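PDB 3G0O: 3-hydroxyisobutyrate dehydrogenase from Salmonella typhimurium, which probably oxidises L-threonate to 2-oxo-tetronate, using NAD(+) in preference to NADP(+) as the hydride acceptor. Local coordinates for residues E225-H230 with K283-A288; G11-G16 with W34-N39; M140-S145 with A160-V165; A22-L27 with L47-C52. All blocks are in the same frame, centred on the assembly; numbering follows the deposited sequence.

From the N terminus, contact 2 comes first: residues 11-16 and 34-39 close the loop through helix 17-28, pairing strands 9-13 and 32-36 in parallel. Contact 4 crosses it, since residues 22-27 lie inside that loop and their partner, 47-52, lies beyond it. The two touch, with Trp34 CE2 3.4 Å from Cys52 CB. Contact 3 follows in series, closing a short loop through helix 148-161 in the same sheet, and it touches contact 4. Contact 1 comes last, in the helical C-terminal domain, where it ties helix 222-232 to the loop after helix 264-281; its nearest atoms are about 13 Å from contacts 2 and 3.

Contact 1. Residues E225-H230 with K283-A288; sequences ENRMQH and KEDDSA
Arg227 and His230, one turn apart on helix 222-232, reach Asp286 and Asp285 in the loop that follows helix 264-281, joining two parts of the helical C-terminal domain. Followed outward, Arg227 begins with CB 4.2 Å from Ser287 CB, and CG approaches Asp286 OD1. A bend at chi2 (-57°) places CD, which lies 3.3 Å from Asp286 OD1. NE then donates to that same OD1 at 2.7 Å, CZ faces the carboxylate, and NH2 donates to Asp286 OD2 at 3.0 Å. Both acceptors use their syn lone pairs, and the guanidinium and carboxylate planes are only 6° apart, the geometry of a side-on bidentate salt bridge. NH1 donates to Asn226 OD1, tilted from the guanidinium plane, a second hold on the group. NH2 also donates to a bound L(+)-tartaric acid, probably from the crystallisation liquor; the Arg227 side chain lies about 10 Å from that of Lys179, the predicted active-site residue.

Beside this pair, His230 ND1 donates to Asp285 OD2 at 2.8 Å. The oxygen lies near the ring plane, yet the ring and carboxylate planes are 66° apart and the donor stands above the carboxylate. Asp285 OD1 is held by the backbone N of Arg239. OD2 has two further donors from its own segment: the backbone N of Ser287, closing an Asx turn, and Ser287 OG, 2.7 Å from OD2 on its anti lone pair.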
loop_
_atom_site.group_PDB
_atom_site.type_symbol
_atom_site.label_atom_id
_atom_site.label_comp_id
_atom_site.label_asym_id
_atom_site.label_seq_id
_atom_site.Cartn_x
_atom_site.Cartn_y
_atom_site.Cartn_z
ATOM N N GLU A 225 -1.930 4.097 5.585
ATOM C CA GLU A 225 -1.611 5.436 6.057
ATOM C C GLU A 225 -2.848 6.278 6.344
ATOM O O GLU A 225 -2.895 7.000 7.340
ATOM C CB GLU A 225 -0.706 6.162 5.053
ATOM C CG GLU A 225 -0.032 7.385 5.656
ATOM C CD GLU A 225 1.080 7.949 4.793
ATOM O OE1 GLU A 225 1.748 7.177 4.079
ATOM O OE2 GLU A 225 1.304 9.172 4.844
ATOM N N ASN A 226 -3.860 6.175 5.491
ATOM C CA ASN A 226 -5.075 6.957 5.686
ATOM C C ASN A 226 -5.999 6.423 6.774
ATOM O O ASN A 226 -6.377 7.157 7.690
ATOM C CB ASN A 226 -5.847 7.057 4.371
ATOM C CG ASN A 226 -7.072 7.940 4.487
ATOM O OD1 ASN A 226 -8.167 7.476 4.812
ATOM N ND2 ASN A 226 -6.889 9.229 4.235
ATOM N N ARG A 227 -6.343 5.140 6.688
ATOM C CA ARG A 227 -7.257 4.525 7.644
ATOM C C ARG A 227 -6.699 4.225 9.036
ATOM O O ARG A 227 -7.404 4.383 10.038
ATOM C CB ARG A 227 -7.834 3.244 7.028
ATOM C CG ARG A 227 -8.496 3.455 5.662
ATOM C CD ARG A 227 -9.602 4.481 5.750
ATOM N NE ARG A 227 -10.645 4.255 4.752
ATOM C CZ ARG A 227 -10.718 4.860 3.571
ATOM N NH1 ARG A 227 -9.804 5.749 3.204
ATOM N NH2 ARG A 227 -11.719 4.570 2.753
HETATM N N MSE A 228 -5.443 3.802 9.122
HETATM C CA MSE A 228 -4.910 3.475 10.438
HETATM C C MSE A 228 -4.690 4.674 11.360
HETATM O O MSE A 228 -4.437 4.506 12.552
HETATM C CB MSE A 228 -3.640 2.630 10.315
HETATM C CG MSE A 228 -3.894 1.225 9.757
HETATM SE SE MSE A 228 -5.266 0.175 10.691
HETATM C CE MSE A 228 -6.815 0.645 9.604
ATOM N N GLN A 229 -4.789 5.882 10.818
ATOM C CA GLN A 229 -4.655 7.072 11.648
ATOM C C GLN A 229 -5.939 7.127 12.482
ATOM O O GLN A 229 -5.929 7.532 13.643
ATOM C CB GLN A 229 -4.538 8.330 10.785
ATOM C CG GLN A 229 -4.373 9.609 11.597
ATOM C CD GLN A 229 -3.106 9.610 12.438
ATOM O OE1 GLN A 229 -1.995 9.628 11.906
ATOM N NE2 GLN A 229 -3.268 9.581 13.756
ATOM N N HIS A 230 -7.046 6.702 11.880
ATOM C CA HIS A 230 -8.329 6.684 12.571
ATOM C C HIS A 230 -8.227 5.725 13.753
ATOM O O HIS A 230 -8.730 6.006 14.844
ATOM C CB HIS A 230 -9.441 6.211 11.624
ATOM C CG HIS A 230 -9.592 7.050 10.395
ATOM N ND1 HIS A 230 -10.394 6.678 9.336
ATOM C CD2 HIS A 230 -9.043 8.239 10.050
ATOM C CE1 HIS A 230 -10.329 7.600 8.391
ATOM N NE2 HIS A 230 -9.514 8.558 8.801
ATOM N N LYS A 283 -22.147 0.949 9.698
ATOM C CA LYS A 283 -22.178 2.374 9.398
ATOM C C LYS A 283 -20.999 3.152 9.970
ATOM O O LYS A 283 -20.905 4.367 9.806
ATOM C CB LYS A 283 -23.502 2.956 9.891
ATOM C CG LYS A 283 -24.685 2.249 9.245
ATOM C CD LYS A 283 -25.982 2.469 9.982
ATOM C CE LYS A 283 -26.514 3.868 9.798
ATOM N NZ LYS A 283 -27.942 3.955 10.261
ATOM N N GLU A 284 -20.102 2.443 10.640
ATOM C CA GLU A 284 -18.917 3.068 11.205
ATOM C C GLU A 284 -17.849 3.156 10.117
ATOM O O GLU A 284 -17.994 2.556 9.053
ATOM C CB GLU A 284 -18.392 2.246 12.382
ATOM C CG GLU A 284 -19.222 2.390 13.657
ATOM C CD GLU A 284 -18.616 1.651 14.835
ATOM O OE1 GLU A 284 -17.391 1.412 14.821
ATOM O OE2 GLU A 284 -19.363 1.322 15.783
ATOM N N ASP A 285 -16.786 3.908 10.382
ATOM C CA ASP A 285 -15.701 4.054 9.415
ATOM C C ASP A 285 -15.232 2.655 9.006
ATOM O O ASP A 285 -15.218 1.748 9.838
ATOM C CB ASP A 285 -14.544 4.822 10.051
ATOM C CG ASP A 285 -13.501 5.237 9.042
ATOM O OD1 ASP A 285 -13.831 6.052 8.151
ATOM O OD2 ASP A 285 -12.355 4.750 9.137
ATOM N N ASP A 286 -14.845 2.469 7.743
ATOM C CA ASP A 286 -14.416 1.141 7.318
ATOM C C ASP A 286 -13.221 0.608 8.109
ATOM O O ASP A 286 -12.987 -0.600 8.146
ATOM C CB ASP A 286 -14.141 1.078 5.798
ATOM C CG ASP A 286 -13.292 2.226 5.289
ATOM O OD1 ASP A 286 -12.362 2.654 5.999
ATOM O OD2 ASP A 286 -13.551 2.688 4.151
ATOM N N SER A 287 -12.474 1.493 8.764
ATOM C CA SER A 287 -11.343 1.031 9.552
ATOM C C SER A 287 -11.856 0.208 10.735
ATOM O O SER A 287 -11.092 -0.514 11.372
ATOM C CB SER A 287 -10.495 2.211 10.053
ATOM O OG SER A 287 -11.227 3.070 10.911
ATOM N N ALA A 288 -13.158 0.305 11.007
ATOM C CA ALA A 288 -13.766 -0.438 12.113
ATOM C C ALA A 288 -13.754 -1.943 11.863
ATOM O O ALA A 288 -14.131 -2.726 12.740
ATOM C CB ALA A 288 -15.196 0.041 12.360
#

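Contact 2. Residues G11-G16 with W34-N39; sequences GIVGLG and WGADLN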
loop_
_atom_site.group_PDB
_atom_site.type_symbol
_atom_site.label_atom_id
_atom_site.label_comp_id
_atom_site.label_asym_id
_atom_site.label_seq_id
_atom_site.Cartn_x
_atom_site.Cartn_y
_atom_site.Cartn_z
ATOM N N GLY A 11 -23.096 20.696 -13.482
ATOM C CA GLY A 11 -23.822 20.404 -12.261
ATOM C C GLY A 11 -23.209 19.197 -11.568
ATOM O O GLY A 11 -22.979 18.165 -12.204
ATOM N N ILE A 12 -22.935 19.327 -10.272
ATOM C CA ILE A 12 -22.359 18.234 -9.488
ATOM C C ILE A 12 -23.439 17.665 -8.584
ATOM O O ILE A 12 -23.946 18.368 -7.712
ATOM C CB ILE A 12 -21.196 18.715 -8.590
ATOM C CG1 ILE A 12 -20.159 19.473 -9.422
ATOM C CG2 ILE A 12 -20.550 17.513 -7.892
ATOM C CD1 ILE A 12 -19.536 18.653 -10.533
ATOM N N VAL A 13 -23.790 16.398 -8.793
ATOM C CA VAL A 13 -24.812 15.736 -7.987
ATOM C C VAL A 13 -24.121 14.780 -7.020
ATOM O O VAL A 13 -23.466 13.823 -7.438
ATOM C CB VAL A 13 -25.793 14.948 -8.871
ATOM C CG1 VAL A 13 -26.922 14.383 -8.021
ATOM C CG2 VAL A 13 -26.351 15.853 -9.957
ATOM N N GLY A 14 -24.276 15.044 -5.730
ATOM C CA GLY A 14 -23.625 14.226 -4.723
ATOM C C GLY A 14 -22.478 15.061 -4.196
ATOM O O GLY A 14 -21.399 15.095 -4.789
ATOM N N LEU A 15 -22.714 15.754 -3.086
ATOM C CA LEU A 15 -21.701 16.618 -2.505
ATOM C C LEU A 15 -21.010 16.039 -1.276
ATOM O O LEU A 15 -20.890 16.701 -0.238
ATOM C CB LEU A 15 -22.319 17.981 -2.177
ATOM C CG LEU A 15 -22.874 18.703 -3.411
ATOM C CD1 LEU A 15 -23.593 19.977 -2.983
ATOM C CD2 LEU A 15 -21.738 19.011 -4.380
ATOM N N GLY A 16 -20.566 14.794 -1.402
ATOM C CA GLY A 16 -19.845 14.155 -0.319
ATOM C C GLY A 16 -18.436 14.713 -0.379
ATOM O O GLY A 16 -18.218 15.759 -0.987
ATOM N N TRP A 34 -23.135 24.330 -10.440
ATOM C CA TRP A 34 -24.384 24.070 -9.735
ATOM C C TRP A 34 -24.160 22.804 -8.906
ATOM O O TRP A 34 -23.386 21.931 -9.304
ATOM C CB TRP A 34 -25.531 23.811 -10.712
ATOM C CG TRP A 34 -25.790 24.922 -11.687
ATOM C CD1 TRP A 34 -25.068 25.220 -12.807
ATOM C CD2 TRP A 34 -26.857 25.873 -11.633
ATOM N NE1 TRP A 34 -25.618 26.303 -13.455
ATOM C CE2 TRP A 34 -26.717 26.726 -12.751
ATOM C CE3 TRP A 34 -27.913 26.097 -10.738
ATOM C CZ2 TRP A 34 -27.604 27.779 -13.009
ATOM C CZ3 TRP A 34 -28.796 27.146 -10.993
ATOM C CH2 TRP A 34 -28.631 27.976 -12.117
ATOM N N GLY A 35 -24.834 22.710 -7.763
ATOM C CA GLY A 35 -24.692 21.542 -6.910
ATOM C C GLY A 35 -26.022 20.984 -6.439
ATOM O O GLY A 35 -27.003 21.714 -6.311
ATOM N N ALA A 36 -26.062 19.681 -6.182
ATOM C CA ALA A 36 -27.283 19.041 -5.711
ATOM C C ALA A 36 -26.946 17.985 -4.666
ATOM O O ALA A 36 -26.163 17.073 -4.930
ATOM C CB ALA A 36 -28.026 18.399 -6.870
ATOM N N ASP A 37 -27.534 18.120 -3.482
ATOM C CA ASP A 37 -27.306 17.172 -2.397
ATOM C C ASP A 37 -28.365 17.386 -1.321
ATOM O O ASP A 37 -28.827 18.513 -1.108
ATOM C CB ASP A 37 -25.920 17.378 -1.781
ATOM C CG ASP A 37 -25.475 16.189 -0.938
ATOM O OD1 ASP A 37 -25.012 15.185 -1.523
ATOM O OD2 ASP A 37 -25.602 16.251 0.305
ATOM N N LEU A 38 -28.746 16.308 -0.643
ATOM C CA LEU A 38 -29.750 16.396 0.410
ATOM C C LEU A 38 -29.212 17.098 1.648
ATOM O O LEU A 38 -29.971 17.431 2.553
ATOM C CB LEU A 38 -30.262 15.000 0.777
ATOM C CG LEU A 38 -31.098 14.318 -0.310
ATOM C CD1 LEU A 38 -31.507 12.929 0.151
ATOM C CD2 LEU A 38 -32.324 15.166 -0.619
ATOM N N ASN A 39 -27.904 17.328 1.688
ATOM C CA ASN A 39 -27.300 18.013 2.822
ATOM C C ASN A 39 -27.337 19.524 2.607
ATOM O O ASN A 39 -26.533 20.076 1.858
ATOM C CB ASN A 39 -25.859 17.551 3.023
ATOM C CG ASN A 39 -25.134 18.363 4.072
ATOM O OD1 ASN A 39 -25.710 18.730 5.095
ATOM N ND2 ASN A 39 -23.861 18.644 3.829
#
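Leu15 and Asp37 meet just beyond the C-terminal ends of two parallel strands, and with Ala36 they carry the largest share of the buried surface. The two side chains slide past each other in opposite directions: Leu15 CB, CG and CD1 all lie against Asp37 CB, CD1 at 3.7 Å. CG of Asp37 stands anti to its backbone N (chi1 -164°), and from there the carboxylate links both segments. Its OD1 accepts from Leu15 N at 2.8 Å, with the donor 51° out of the carboxylate plane. Its OD2 accepts from Asn39 N at 2.9 Å, forming an Asx turn just before helix 40-48.

Ala36 serves both as strand residue and as packing group. Its N donates to Ile12 O and its O accepts from Gly14 N at 2.9 Å, in a nearly linear bond. Its CB lies 4.3 Å from Val13 CG1 on the sheet face those residues share. Further back, Ile12 N to Trp34 O continues the ladder, while Trp34 NE1 is hydrogen-bonded to His9 ND1.

Gly14 has a positive phi of 106°, at which a CB would be jammed against the preceding carbonyl O, and the chain turns there toward Gly16, the N-cap of helix 17-28. Parallel strands joined through this helix, with glycines at the turn, form the first beta-alpha-beta unit of a Rossmann fold, consistent with its GxGxxG dinucleotide-binding loop.

Contact 3. Residues M140-S145 with A160-V165; sequences MTVMAS and AVASNV
A water lying close to the amide plane of Asn164 bridges that amide to the hydroxyl of Thr141: it donates to Asn164 OD1 at 3.2 Å and to Thr141 OG1 at 2.7 Å. The two residues pair within a beta-alpha-beta unit, in which helix 148-161 connects the parallel strands 140-145 and 162-169. The same water lies 3.1 Å from Ser163 OG. Asn164 CB lies 4.0 Å from Thr141 OG1, and the two side chains cross obliquely. Thr141 OG1 is also hydrogen-bonded to His216 O of the second subunit, whose His216 packs on Asn164 as well, so this edge of the sheet adjoins the dimer interface.

The parallel pairing slips by one residue between Met140 and Thr141, a beta bulge. The slip is evident at Met140 O, which accepts from Ser163 N at 3.0 Å and more weakly from Asn164 N. Before the bulge, Met140 N donates to Val161 O at 3.1 Å; after it, Val142 N reaches Asn164 O.

On the other face, that of Met140, Ala162, Val142 and Val165, the contacts are apolar. Met140, a selenomethionine, extends beyond CG toward Met18 and Ala22 of helix 17-28, with its SE near Val161 CB. Val142 CG2, beside its backbone N, packs on Ala162 CB at 3.6 Å and on Val165 CG2 at 4.2 Å.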
loop_
_atom_site.group_PDB
_atom_site.type_symbol
_atom_site.label_atom_id
_atom_site.label_comp_id
_atom_site.label_asym_id
_atom_site.label_seq_id
_atom_site.Cartn_x
_atom_site.Cartn_y
_atom_site.Cartn_z
HETATM N N MSE A 140 -7.987 14.566 -8.957
HETATM C CA MSE A 140 -8.563 13.229 -8.972
HETATM C C MSE A 140 -7.896 12.354 -10.025
HETATM O O MSE A 140 -7.243 12.848 -10.946
HETATM C CB MSE A 140 -10.055 13.275 -9.312
HETATM C CG MSE A 140 -10.967 13.928 -8.298
HETATM SE SE MSE A 140 -12.810 13.654 -8.870
HETATM C CE MSE A 140 -13.725 14.068 -7.211
ATOM N N THR A 141 -8.061 11.045 -9.869
ATOM C CA THR A 141 -7.567 10.094 -10.850
ATOM C C THR A 141 -8.855 9.547 -11.443
ATOM O O THR A 141 -9.751 9.123 -10.712
ATOM C CB THR A 141 -6.761 8.953 -10.216
ATOM O OG1 THR A 141 -5.441 9.421 -9.912
ATOM C CG2 THR A 141 -6.656 7.776 -11.176
ATOM N N VAL A 142 -8.966 9.582 -12.765
ATOM C CA VAL A 142 -10.171 9.099 -13.416
ATOM C C VAL A 142 -9.868 7.912 -14.316
ATOM O O VAL A 142 -8.918 7.939 -15.094
ATOM C CB VAL A 142 -10.826 10.209 -14.271
ATOM C CG1 VAL A 142 -12.193 9.753 -14.766
ATOM C CG2 VAL A 142 -10.947 11.490 -13.455
HETATM N N MSE A 143 -10.667 6.859 -14.176
HETATM C CA MSE A 143 -10.531 5.671 -15.007
HETATM C C MSE A 143 -11.806 5.679 -15.841
HETATM O O MSE A 143 -12.846 5.153 -15.441
HETATM C CB MSE A 143 -10.400 4.409 -14.140
HETATM C CG MSE A 143 -11.281 4.355 -12.906
HETATM SE SE MSE A 143 -10.332 3.562 -11.383
HETATM C CE MSE A 143 -9.986 5.197 -10.414
ATOM N N ALA A 144 -11.710 6.296 -17.013
ATOM C CA ALA A 144 -12.865 6.461 -17.878
ATOM C C ALA A 144 -12.854 5.760 -19.220
ATOM O O ALA A 144 -11.805 5.506 -19.808
ATOM C CB ALA A 144 -13.107 7.955 -18.095
ATOM N N SER A 145 -14.056 5.461 -19.696
ATOM C CA SER A 145 -14.243 4.834 -20.993
ATOM C C SER A 145 -15.532 5.414 -21.571
ATOM O O SER A 145 -16.495 5.661 -20.842
ATOM C CB SER A 145 -14.345 3.309 -20.860
ATOM O OG SER A 145 -15.495 2.921 -20.135
ATOM N N ALA A 160 -10.592 20.359 -14.883
ATOM C CA ALA A 160 -10.760 21.013 -13.593
ATOM C C ALA A 160 -10.670 20.096 -12.381
ATOM O O ALA A 160 -9.953 20.388 -11.426
ATOM C CB ALA A 160 -12.089 21.758 -13.567
ATOM N N VAL A 161 -11.401 18.990 -12.424
ATOM C CA VAL A 161 -11.439 18.068 -11.296
ATOM C C VAL A 161 -10.324 17.031 -11.214
ATOM O O VAL A 161 -10.038 16.526 -10.127
ATOM C CB VAL A 161 -12.786 17.310 -11.259
ATOM C CG1 VAL A 161 -13.934 18.296 -11.372
ATOM C CG2 VAL A 161 -12.842 16.282 -12.386
ATOM N N ALA A 162 -9.688 16.723 -12.340
ATOM C CA ALA A 162 -8.647 15.696 -12.351
ATOM C C ALA A 162 -7.248 16.125 -12.768
ATOM O O ALA A 162 -7.062 17.139 -13.446
ATOM C CB ALA A 162 -9.093 14.545 -13.235
ATOM N N SER A 163 -6.266 15.327 -12.348
ATOM C CA SER A 163 -4.867 15.557 -12.690
ATOM C C SER A 163 -4.349 14.359 -13.493
ATOM O O SER A 163 -3.329 14.446 -14.174
ATOM C CB SER A 163 -4.023 15.764 -11.427
ATOM O OG SER A 163 -4.136 14.670 -10.540
ATOM N N ASN A 164 -5.063 13.239 -13.404
ATOM C CA ASN A 164 -4.700 12.031 -14.140
ATOM C C ASN A 164 -5.945 11.336 -14.673
ATOM O O ASN A 164 -6.734 10.776 -13.908
ATOM C CB ASN A 164 -3.922 11.053 -13.256
ATOM C CG ASN A 164 -2.555 11.579 -12.865
ATOM O OD1 ASN A 164 -2.348 12.019 -11.739
ATOM N ND2 ASN A 164 -1.615 11.543 -13.803
ATOM N N VAL A 165 -6.119 11.385 -15.987
ATOM C CA VAL A 165 -7.258 10.756 -16.631
ATOM C C VAL A 165 -6.770 9.626 -17.516
ATOM O O VAL A 165 -5.960 9.839 -18.411
ATOM C CB VAL A 165 -8.039 11.767 -17.494
ATOM C CG1 VAL A 165 -9.206 11.071 -18.191
ATOM C CG2 VAL A 165 -8.546 12.907 -16.614
HETATM O O HOH W 1 -4.471 11.871 -9.333
#

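Contact 4. Residues A22-L27 with L47-C52; sequences AARSCL and LAEGAC
Arg24 NE donates to Glu49 OE1 at 2.8 Å, and NH2 of the same guanidinium donates to Glu49 OE2 at 2.8 Å. Each oxygen uses its syn lone pair, and the guanidinium and carboxylate planes are only 10° apart, which makes this a side-on bidentate salt bridge. Arg24 reaches across because its chain is extended from CG to NE (chi2 -178°, chi3 166°). Its CG is 3.4 Å from Glu49 OE1, so OE1 also lies against the aliphatic CG and CD of the arginine.

Leu27, one turn further along the helix, packs its two methyls on the backbone of the turn. Its CD1 touches Glu49 O at 3.4 Å and Glu49 CB at 4.0 Å, while CD2 meets Gly50 C at 3.9 Å. Gly50 has a positive phi and is the C-prime residue of a Schellman motif: its N bonds to Leu47 O and Ala51 N to Leu46 O. Leu27 therefore packs against the turn that ends helix 40-48.

This surface contact joins helix 17-28 to the C-terminal end of helix 40-48. Strand 32-36 lies alongside, its Thr33 touching Leu27 and Cys26, and Val161 of helix 148-161 packs against Ala22 and Cys26.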
loop_
_atom_site.group_PDB
_atom_site.type_symbol
_atom_site.label_atom_id
_atom_site.label_comp_id
_atom_site.label_asym_id
_atom_site.label_seq_id
_atom_site.Cartn_x
_atom_site.Cartn_y
_atom_site.Cartn_z
ATOM N N ALA A 22 -14.846 18.191 -6.246
ATOM C CA ALA A 22 -15.090 18.414 -7.668
ATOM C C ALA A 22 -15.768 19.768 -7.889
ATOM O O ALA A 22 -15.348 20.547 -8.744
ATOM C CB ALA A 22 -15.956 17.294 -8.236
ATOM N N ALA A 23 -16.811 20.045 -7.112
ATOM C CA ALA A 23 -17.541 21.302 -7.231
ATOM C C ALA A 23 -16.617 22.500 -7.007
ATOM O O ALA A 23 -16.653 23.467 -7.767
ATOM C CB ALA A 23 -18.694 21.332 -6.240
ATOM N N ARG A 24 -15.793 22.437 -5.966
ATOM C CA ARG A 24 -14.868 23.523 -5.687
ATOM C C ARG A 24 -13.831 23.665 -6.792
ATOM O O ARG A 24 -13.439 24.777 -7.150
ATOM C CB ARG A 24 -14.187 23.318 -4.332
ATOM C CG ARG A 24 -15.109 23.620 -3.148
ATOM C CD ARG A 24 -14.407 23.450 -1.807
ATOM N NE ARG A 24 -15.189 24.046 -0.724
ATOM C CZ ARG A 24 -15.665 23.380 0.322
ATOM N NH1 ARG A 24 -15.444 22.078 0.446
ATOM N NH2 ARG A 24 -16.369 24.016 1.249
ATOM N N SER A 25 -13.396 22.538 -7.347
ATOM C CA SER A 25 -12.420 22.574 -8.422
ATOM C C SER A 25 -13.049 23.210 -9.661
ATOM O O SER A 25 -12.386 23.947 -10.387
ATOM C CB SER A 25 -11.924 21.161 -8.728
ATOM O OG SER A 25 -11.238 20.632 -7.605
ATOM N N CYS A 26 -14.327 22.925 -9.904
ATOM C CA CYS A 26 -15.013 23.517 -11.050
ATOM C C CYS A 26 -15.142 25.023 -10.832
ATOM O O CYS A 26 -14.990 25.804 -11.769
ATOM C CB CYS A 26 -16.398 22.900 -11.237
ATOM S SG CYS A 26 -16.373 21.237 -11.936
ATOM N N LEU A 27 -15.423 25.423 -9.592
ATOM C CA LEU A 27 -15.546 26.840 -9.264
ATOM C C LEU A 27 -14.207 27.546 -9.472
ATOM O O LEU A 27 -14.164 28.665 -9.984
ATOM C CB LEU A 27 -16.027 27.027 -7.816
ATOM C CG LEU A 27 -17.538 26.913 -7.571
ATOM C CD1 LEU A 27 -17.870 27.186 -6.100
ATOM C CD2 LEU A 27 -18.261 27.926 -8.467
ATOM N N LEU A 47 -22.947 27.733 -2.261
ATOM C CA LEU A 47 -23.523 29.022 -2.630
ATOM C C LEU A 47 -22.615 30.138 -2.133
ATOM O O LEU A 47 -22.304 31.079 -2.868
ATOM C CB LEU A 47 -24.927 29.173 -2.026
ATOM C CG LEU A 47 -26.002 28.235 -2.590
ATOM C CD1 LEU A 47 -27.330 28.485 -1.893
ATOM C CD2 LEU A 47 -26.137 28.456 -4.089
ATOM N N ALA A 48 -22.177 30.021 -0.883
ATOM C CA ALA A 48 -21.294 31.010 -0.283
ATOM C C ALA A 48 -19.986 31.114 -1.057
ATOM O O ALA A 48 -19.276 32.115 -0.964
ATOM C CB ALA A 48 -21.013 30.643 1.165
ATOM N N GLU A 49 -19.672 30.077 -1.827
ATOM C CA GLU A 49 -18.440 30.056 -2.600
ATOM C C GLU A 49 -18.580 30.420 -4.074
ATOM O O GLU A 49 -17.622 30.294 -4.837
ATOM C CB GLU A 49 -17.761 28.697 -2.442
ATOM C CG GLU A 49 -17.123 28.540 -1.069
ATOM C CD GLU A 49 -16.679 27.125 -0.775
ATOM O OE1 GLU A 49 -15.941 26.545 -1.598
ATOM O OE2 GLU A 49 -17.068 26.598 0.289
ATOM N N GLY A 50 -19.767 30.869 -4.475
ATOM C CA GLY A 50 -19.956 31.282 -5.856
ATOM C C GLY A 50 -20.804 30.433 -6.784
ATOM O O GLY A 50 -20.962 30.782 -7.952
ATOM N N ALA A 51 -21.350 29.328 -6.290
ATOM C CA ALA A 51 -22.179 28.471 -7.130
ATOM C C ALA A 51 -23.397 29.223 -7.666
ATOM O O ALA A 51 -23.950 30.092 -6.992
ATOM C CB ALA A 51 -22.631 27.252 -6.342
ATOM N N CYS A 52 -23.806 28.889 -8.884
ATOM C CA CYS A 52 -24.975 29.521 -9.487
ATOM C C CYS A 52 -26.233 29.072 -8.752
ATOM O O CYS A 52 -27.205 29.819 -8.644
ATOM C CB CYS A 52 -25.088 29.139 -10.964
ATOM S SG CYS A 52 -23.764 29.785 -11.994
#